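Local coordinates for glycosylation Associate Protein 3 (Streptococcus agalactiae serotype V, PDB 6OYC) that probably works with its partners Gap1 and Gap2 in a sugar-binding complex that supports glycosylation and accessory Sec secretion in this streptococcus, at residues I7-D11 and F25-V30; N42-S48 and T118-I124. All coordinates share one frame. Residues are numbered along the deposited sequence.

Contact 1 (I7-D11 and F25-V30); sequences IYWDD and FLGKSV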
loop_
_atom_site.group_PDB
_atom_site.type_symbol
_atom_site.label_atom_id
_atom_site.label_comp_id
_atom_site.label_asym_id
_atom_site.label_seq_id
_atom_site.Cartn_x
_atom_site.Cartn_y
_atom_site.Cartn_z
ATOM N N ILE C 7 -0.549 -3.674 -7.630
ATOM C CA ILE C 7 -0.168 -4.972 -8.147
ATOM C C ILE C 7 1.331 -5.142 -7.935
ATOM O O ILE C 7 2.126 -4.309 -8.390
ATOM C CB ILE C 7 -0.554 -5.085 -9.635
ATOM C CG1 ILE C 7 -2.069 -5.207 -9.779
ATOM C CG2 ILE C 7 0.081 -6.234 -10.274
ATOM C CD1 ILE C 7 -2.595 -4.538 -11.076
ATOM N N TYR C 8 1.712 -6.225 -7.259
ATOM C CA TYR C 8 3.053 -6.412 -6.730
ATOM C C TYR C 8 3.720 -7.639 -7.341
ATOM O O TYR C 8 3.055 -8.614 -7.714
ATOM C CB TYR C 8 3.003 -6.547 -5.198
ATOM C CG TYR C 8 2.489 -5.299 -4.525
ATOM C CD1 TYR C 8 3.350 -4.266 -4.183
ATOM C CD2 TYR C 8 1.139 -5.143 -4.251
ATOM C CE1 TYR C 8 2.878 -3.109 -3.576
ATOM C CE2 TYR C 8 0.662 -4.002 -3.648
ATOM C CZ TYR C 8 1.528 -2.987 -3.314
ATOM O OH TYR C 8 1.036 -1.845 -2.711
ATOM N N TRP C 9 5.046 -7.584 -7.433
ATOM C CA TRP C 9 5.829 -8.695 -7.970
ATOM C C TRP C 9 6.003 -9.761 -6.891
ATOM O O TRP C 9 6.614 -9.507 -5.846
ATOM C CB TRP C 9 7.179 -8.185 -8.479
ATOM C CG TRP C 9 8.108 -9.208 -9.069
ATOM C CD1 TRP C 9 8.005 -10.573 -8.990
ATOM C CD2 TRP C 9 9.295 -8.947 -9.825
ATOM N NE1 TRP C 9 9.051 -11.165 -9.644
ATOM C CE2 TRP C 9 9.853 -10.193 -10.174
ATOM C CE3 TRP C 9 9.941 -7.780 -10.243
ATOM C CZ2 TRP C 9 11.026 -10.308 -10.916
ATOM C CZ3 TRP C 9 11.110 -7.898 -10.982
ATOM C CH2 TRP C 9 11.640 -9.155 -11.305
ATOM N N ASP C 10 5.460 -10.948 -7.146
ATOM C CA ASP C 10 5.605 -12.102 -6.270
ATOM C C ASP C 10 6.715 -13.035 -6.771
ATOM O O ASP C 10 6.976 -13.128 -7.971
ATOM C CB ASP C 10 4.279 -12.843 -6.184
ATOM C CG ASP C 10 4.151 -13.618 -4.932
ATOM O OD1 ASP C 10 4.657 -14.757 -4.895
ATOM O OD2 ASP C 10 3.556 -13.086 -3.976
ATOM N N ASP C 11 7.375 -13.734 -5.845
ATOM C CA ASP C 11 8.525 -14.545 -6.248
ATOM C C ASP C 11 8.155 -15.937 -6.737
ATOM O O ASP C 11 9.052 -16.667 -7.200
ATOM C CB ASP C 11 9.525 -14.690 -5.103
ATOM C CG ASP C 11 8.865 -15.035 -3.808
ATOM O OD1 ASP C 11 7.626 -14.867 -3.726
ATOM O OD2 ASP C 11 9.586 -15.487 -2.888
ATOM N N PHE C 25 13.967 -9.611 -2.589
ATOM C CA PHE C 25 12.606 -9.199 -2.239
ATOM C C PHE C 25 12.674 -8.422 -0.936
ATOM O O PHE C 25 12.663 -9.002 0.152
ATOM C CB PHE C 25 11.665 -10.398 -2.165
ATOM C CG PHE C 25 11.418 -11.003 -3.505
ATOM C CD1 PHE C 25 12.379 -11.824 -4.093
ATOM C CD2 PHE C 25 10.282 -10.677 -4.229
ATOM C CE1 PHE C 25 12.191 -12.349 -5.361
ATOM C CE2 PHE C 25 10.083 -11.200 -5.493
ATOM C CZ PHE C 25 11.041 -12.027 -6.069
ATOM N N LEU C 26 12.766 -7.102 -1.071
ATOM C CA LEU C 26 12.849 -6.167 0.044
ATOM C C LEU C 26 11.455 -5.616 0.313
ATOM O O LEU C 26 10.990 -4.705 -0.384
ATOM C CB LEU C 26 13.823 -5.040 -0.276
ATOM C CG LEU C 26 15.266 -5.518 -0.333
ATOM C CD1 LEU C 26 16.156 -4.501 -1.031
ATOM C CD2 LEU C 26 15.774 -5.836 1.076
ATOM N N GLY C 27 10.801 -6.155 1.336
ATOM C CA GLY C 27 9.466 -5.730 1.687
ATOM C C GLY C 27 8.472 -6.131 0.624
ATOM O O GLY C 27 8.317 -7.316 0.326
ATOM N N LYS C 28 7.810 -5.153 0.020
ATOM C CA LYS C 28 6.953 -5.424 -1.122
ATOM C C LYS C 28 7.660 -5.201 -2.449
ATOM O O LYS C 28 7.120 -5.580 -3.488
ATOM C CB LYS C 28 5.687 -4.554 -1.041
ATOM C CG LYS C 28 4.729 -5.022 0.072
ATOM C CD LYS C 28 3.387 -4.295 0.071
ATOM C CE LYS C 28 3.500 -2.934 0.764
ATOM N NZ LYS C 28 2.163 -2.307 0.988
ATOM N N SER C 29 8.855 -4.626 -2.440
ATOM C CA SER C 29 9.566 -4.269 -3.655
ATOM C C SER C 29 10.597 -5.333 -4.021
ATOM O O SER C 29 10.938 -6.211 -3.224
ATOM C CB SER C 29 10.241 -2.911 -3.485
ATOM O OG SER C 29 9.285 -1.949 -3.108
ATOM N N VAL C 30 11.090 -5.246 -5.260
ATOM C CA VAL C 30 12.028 -6.220 -5.806
ATOM C C VAL C 30 13.235 -5.480 -6.377
ATOM O O VAL C 30 13.084 -4.590 -7.225
ATOM C CB VAL C 30 11.371 -7.107 -6.881
ATOM C CG1 VAL C 30 12.316 -8.212 -7.302
ATOM C CG2 VAL C 30 10.068 -7.688 -6.356
HETATM O O HOH W 1 6.571 -5.592 -6.213
#
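Segment 25-30 is a tight beta hairpin: strand 22-26 reverses through a type II' turn from Leu-26 to Ser-29 and returns as strand 29-33. Gly-27 takes the first corner with a positive phi (68°), which favours glycine there. Ser-29 N donates to Leu-26 O at 3.0 Å, while the return bond from Leu-26 N to Ser-29 O, also 3.0 Å, is weak. Segment 7-11, leading out of strand 4-7, runs by without bonding directly to the hairpin; CA atoms stay 6.9 Å apart even at Tyr-8 and Lys-28. The family suggests a galactose-binding-like beta sandwich, with this contact at one side of it.

What joins the segments is mostly aromatic. Phe-25 points its edge at the face of the Trp-9 five-membered ring in a T-shaped pair, centroids 5.5 Å apart and planes at 86°. Val-30 CG1 sits over the Trp-9 six-membered ring, 3.8 Å from its centroid, and Asp-11 CB lies 3.6 Å from the centroid of the Phe-25 ring, both CH-pi contacts. Lys-28 lays its CD across the Tyr-8 ring, then its NZ forms a salt bridge with Asp-201; Tyr-8 OH bonds Lys-172. Both partners belong to the part of the chain that carries the parallel sheet. One water fills the backbone gap, accepting from Trp-9 N and donating to Lys-28 O, each at 2.8 Å.

Contact 2 (N42-S48 and T118-I124); sequences NLYTWSS and TYTISLI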
loop_
_atom_site.group_PDB
_atom_site.type_symbol
_atom_site.label_atom_id
_atom_site.label_comp_id
_atom_site.label_asym_id
_atom_site.label_seq_id
_atom_site.Cartn_x
_atom_site.Cartn_y
_atom_site.Cartn_z
ATOM N N ASN C 42 10.938 -12.029 -19.974
ATOM C CA ASN C 42 9.666 -11.868 -19.283
ATOM C C ASN C 42 9.971 -12.114 -17.813
ATOM O O ASN C 42 10.168 -13.255 -17.397
ATOM C CB ASN C 42 8.629 -12.839 -19.835
ATOM C CG ASN C 42 7.222 -12.518 -19.376
ATOM O OD1 ASN C 42 6.381 -12.076 -20.157
ATOM N ND2 ASN C 42 6.960 -12.744 -18.097
ATOM N N LEU C 43 10.065 -11.033 -17.026
ATOM C CA LEU C 43 10.497 -11.160 -15.635
ATOM C C LEU C 43 9.377 -11.637 -14.734
ATOM O O LEU C 43 9.642 -12.292 -13.718
ATOM C CB LEU C 43 11.012 -9.826 -15.097
ATOM C CG LEU C 43 12.184 -9.173 -15.820
ATOM C CD1 LEU C 43 12.168 -7.678 -15.557
ATOM C CD2 LEU C 43 13.516 -9.795 -15.379
ATOM N N TYR C 44 8.134 -11.303 -15.079
ATOM C CA TYR C 44 7.007 -11.633 -14.228
ATOM C C TYR C 44 5.721 -11.376 -14.995
ATOM O O TYR C 44 5.633 -10.409 -15.759
ATOM C CB TYR C 44 7.036 -10.814 -12.925
ATOM C CG TYR C 44 6.036 -11.345 -11.947
ATOM C CD1 TYR C 44 6.281 -12.525 -11.254
ATOM C CD2 TYR C 44 4.809 -10.713 -11.765
ATOM C CE1 TYR C 44 5.344 -13.048 -10.387
ATOM C CE2 TYR C 44 3.868 -11.221 -10.881
ATOM C CZ TYR C 44 4.144 -12.389 -10.191
ATOM O OH TYR C 44 3.213 -12.917 -9.330
ATOM N N THR C 45 4.723 -12.228 -14.772
ATOM C CA THR C 45 3.421 -12.082 -15.414
ATOM C C THR C 45 2.311 -12.227 -14.381
ATOM O O THR C 45 2.264 -13.219 -13.645
ATOM C CB THR C 45 3.231 -13.107 -16.543
ATOM O OG1 THR C 45 4.124 -12.794 -17.615
ATOM C CG2 THR C 45 1.798 -13.051 -17.093
ATOM N N TRP C 46 1.427 -11.234 -14.342
ATOM C CA TRP C 46 0.183 -11.244 -13.589
ATOM C C TRP C 46 -0.971 -11.688 -14.485
ATOM O O TRP C 46 -0.955 -11.470 -15.699
ATOM C CB TRP C 46 -0.127 -9.850 -13.044
ATOM C CG TRP C 46 0.876 -9.281 -12.099
ATOM C CD1 TRP C 46 0.849 -9.360 -10.739
ATOM C CD2 TRP C 46 2.033 -8.498 -12.435
ATOM N NE1 TRP C 46 1.925 -8.692 -10.203
ATOM C CE2 TRP C 46 2.663 -8.145 -11.220
ATOM C CE3 TRP C 46 2.602 -8.072 -13.639
ATOM C CZ2 TRP C 46 3.838 -7.386 -11.174
ATOM C CZ3 TRP C 46 3.764 -7.309 -13.592
ATOM C CH2 TRP C 46 4.371 -6.978 -12.370
ATOM N N SER C 47 -2.006 -12.268 -13.879
ATOM C CA SER C 47 -3.086 -12.822 -14.687
ATOM C C SER C 47 -4.455 -12.518 -14.082
ATOM O O SER C 47 -4.621 -12.482 -12.858
ATOM C CB SER C 47 -2.923 -14.346 -14.864
ATOM O OG SER C 47 -4.011 -14.840 -15.626
ATOM N N SER C 48 -5.441 -12.330 -14.963
ATOM C CA SER C 48 -6.821 -12.056 -14.575
ATOM C C SER C 48 -7.648 -13.319 -14.340
ATOM O O SER C 48 -8.815 -13.211 -13.940
ATOM C CB SER C 48 -7.513 -11.167 -15.633
ATOM O OG SER C 48 -8.130 -11.895 -16.687
ATOM N N THR C 118 -9.817 -12.800 -21.076
ATOM C CA THR C 118 -8.898 -12.590 -19.965
ATOM C C THR C 118 -7.767 -11.665 -20.406
ATOM O O THR C 118 -7.664 -11.284 -21.577
ATOM C CB THR C 118 -8.306 -13.914 -19.453
ATOM O OG1 THR C 118 -7.458 -14.474 -20.460
ATOM C CG2 THR C 118 -9.409 -14.897 -19.107
ATOM N N TYR C 119 -6.892 -11.316 -19.465
ATOM C CA TYR C 119 -5.718 -10.534 -19.832
ATOM C C TYR C 119 -4.580 -10.830 -18.862
ATOM O O TYR C 119 -4.781 -11.345 -17.763
ATOM C CB TYR C 119 -6.033 -9.020 -19.895
ATOM C CG TYR C 119 -6.328 -8.343 -18.562
ATOM C CD1 TYR C 119 -7.543 -8.541 -17.899
ATOM C CD2 TYR C 119 -5.383 -7.509 -17.958
ATOM C CE1 TYR C 119 -7.805 -7.927 -16.679
ATOM C CE2 TYR C 119 -5.640 -6.882 -16.730
ATOM C CZ TYR C 119 -6.851 -7.095 -16.100
ATOM O OH TYR C 119 -7.105 -6.480 -14.897
ATOM N N THR C 120 -3.371 -10.531 -19.301
ATOM C CA THR C 120 -2.184 -10.663 -18.474
ATOM C C THR C 120 -1.411 -9.360 -18.537
ATOM O O THR C 120 -1.542 -8.587 -19.483
ATOM C CB THR C 120 -1.262 -11.794 -18.949
ATOM O OG1 THR C 120 -0.765 -11.457 -20.245
ATOM C CG2 THR C 120 -1.994 -13.153 -18.999
ATOM N N ILE C 121 -0.567 -9.131 -17.539
ATOM C CA ILE C 121 0.364 -8.009 -17.566
ATOM C C ILE C 121 1.743 -8.560 -17.259
ATOM O O ILE C 121 1.904 -9.316 -16.299
ATOM C CB ILE C 121 -0.028 -6.904 -16.567
ATOM C CG1 ILE C 121 -1.430 -6.373 -16.889
ATOM C CG2 ILE C 121 0.976 -5.801 -16.620
ATOM C CD1 ILE C 121 -2.007 -5.416 -15.836
ATOM N N SER C 122 2.728 -8.198 -18.081
ATOM C CA SER C 122 4.079 -8.731 -17.970
ATOM C C SER C 122 5.088 -7.605 -17.827
ATOM O O SER C 122 5.059 -6.632 -18.588
ATOM C CB SER C 122 4.438 -9.585 -19.186
ATOM O OG SER C 122 3.713 -10.788 -19.177
ATOM N N LEU C 123 5.968 -7.743 -16.842
ATOM C CA LEU C 123 7.157 -6.914 -16.731
ATOM C C LEU C 123 8.216 -7.477 -17.666
ATOM O O LEU C 123 8.528 -8.673 -17.608
ATOM C CB LEU C 123 7.666 -6.930 -15.294
ATOM C CG LEU C 123 8.350 -5.739 -14.643
ATOM C CD1 LEU C 123 7.402 -4.545 -14.618
ATOM C CD2 LEU C 123 8.784 -6.127 -13.211
ATOM N N ILE C 124 8.759 -6.637 -18.539
ATOM C CA ILE C 124 9.724 -7.095 -19.532
ATOM C C ILE C 124 11.010 -6.285 -19.412
ATOM O O ILE C 124 10.982 -5.049 -19.445
ATOM C CB ILE C 124 9.147 -7.025 -20.952
ATOM C CG1 ILE C 124 7.871 -7.863 -21.020
ATOM C CG2 ILE C 124 10.163 -7.535 -21.948
ATOM C CD1 ILE C 124 7.237 -7.910 -22.373
#
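Strands 42-47 and 118-124 pair antiparallel, and most of the bonding is regular backbone work. Trp-46 N donates to Ile-121 O at 2.8 Å and Ile-121 N returns the bond to Trp-46 O at 3.0 Å. Leu-123 is satisfied at both ends, but by two residues: its N donates to Tyr-44 O and its O accepts from Leu-43 N, both at 2.9 Å. That split marks a beta bulge, where Leu-43, with near-helical torsions (-79/-30), is the extra residue. Beyond the strand end, Ser-48 N reaches Tyr-119 O at 3.0 Å, and Tyr-119 N finds the side-chain Ser-48 OG at 3.1 Å.

A polar cluster lies on the Asn-42, Thr-45 and Ser-122 face. Asn-42 ND2 donates to Thr-45 OG1 at 2.9 Å, and Thr-45 OG1 and Ser-122 OG share a short 2.6 Å hydrogen bond. On the reverse face, Trp-46 CE3 packs 4.1 Å from Ile-121 CG2, and Trp-46 CZ3 4.3 Å from Leu-123 CB. The polar ends on this face find partners in other parts of the chain: Trp-46 NE1 with Tyr-8 O, Tyr-119 OH with Pro-62 O.

In this chain strand 41-47 is one of the two edge strands of a four-stranded sheet, though Ser-47 bonds to Asn-60 and Leu-61. Strand 118-125 is interior, its other edge bonded to strand 84-91 through Thr-118, Thr-120 and Ser-122. The apolar face packs on the opposing sheet, Trp-46 and Ile-121 on Leu-136 of strand 130-140 and Leu-123 on Leu-74 of strand 69-78.

In the fold
Contact 2 lies within the four-stranded sheet and pairs its strands through direct backbone bonds; contact 1 sets the 25-30 hairpin of the other sheet against the loop after strand 4-7, in what is probably one beta sandwich. It relies on rings and a bridging water, and has the more exposed residues. Strand 130-140 is packed against by side chains of both, Trp-9 in contact 1 and Trp-46 and Ile-121 in contact 2. They meet directly: Tyr-8 O and Trp-46 NE1 are 2.7 Å apart, a probable hydrogen bond, and Trp-9 CD1 packs 3.5 Å from Tyr-44 CD1. Segment 7-11 therefore runs between the hairpin and strand 41-47.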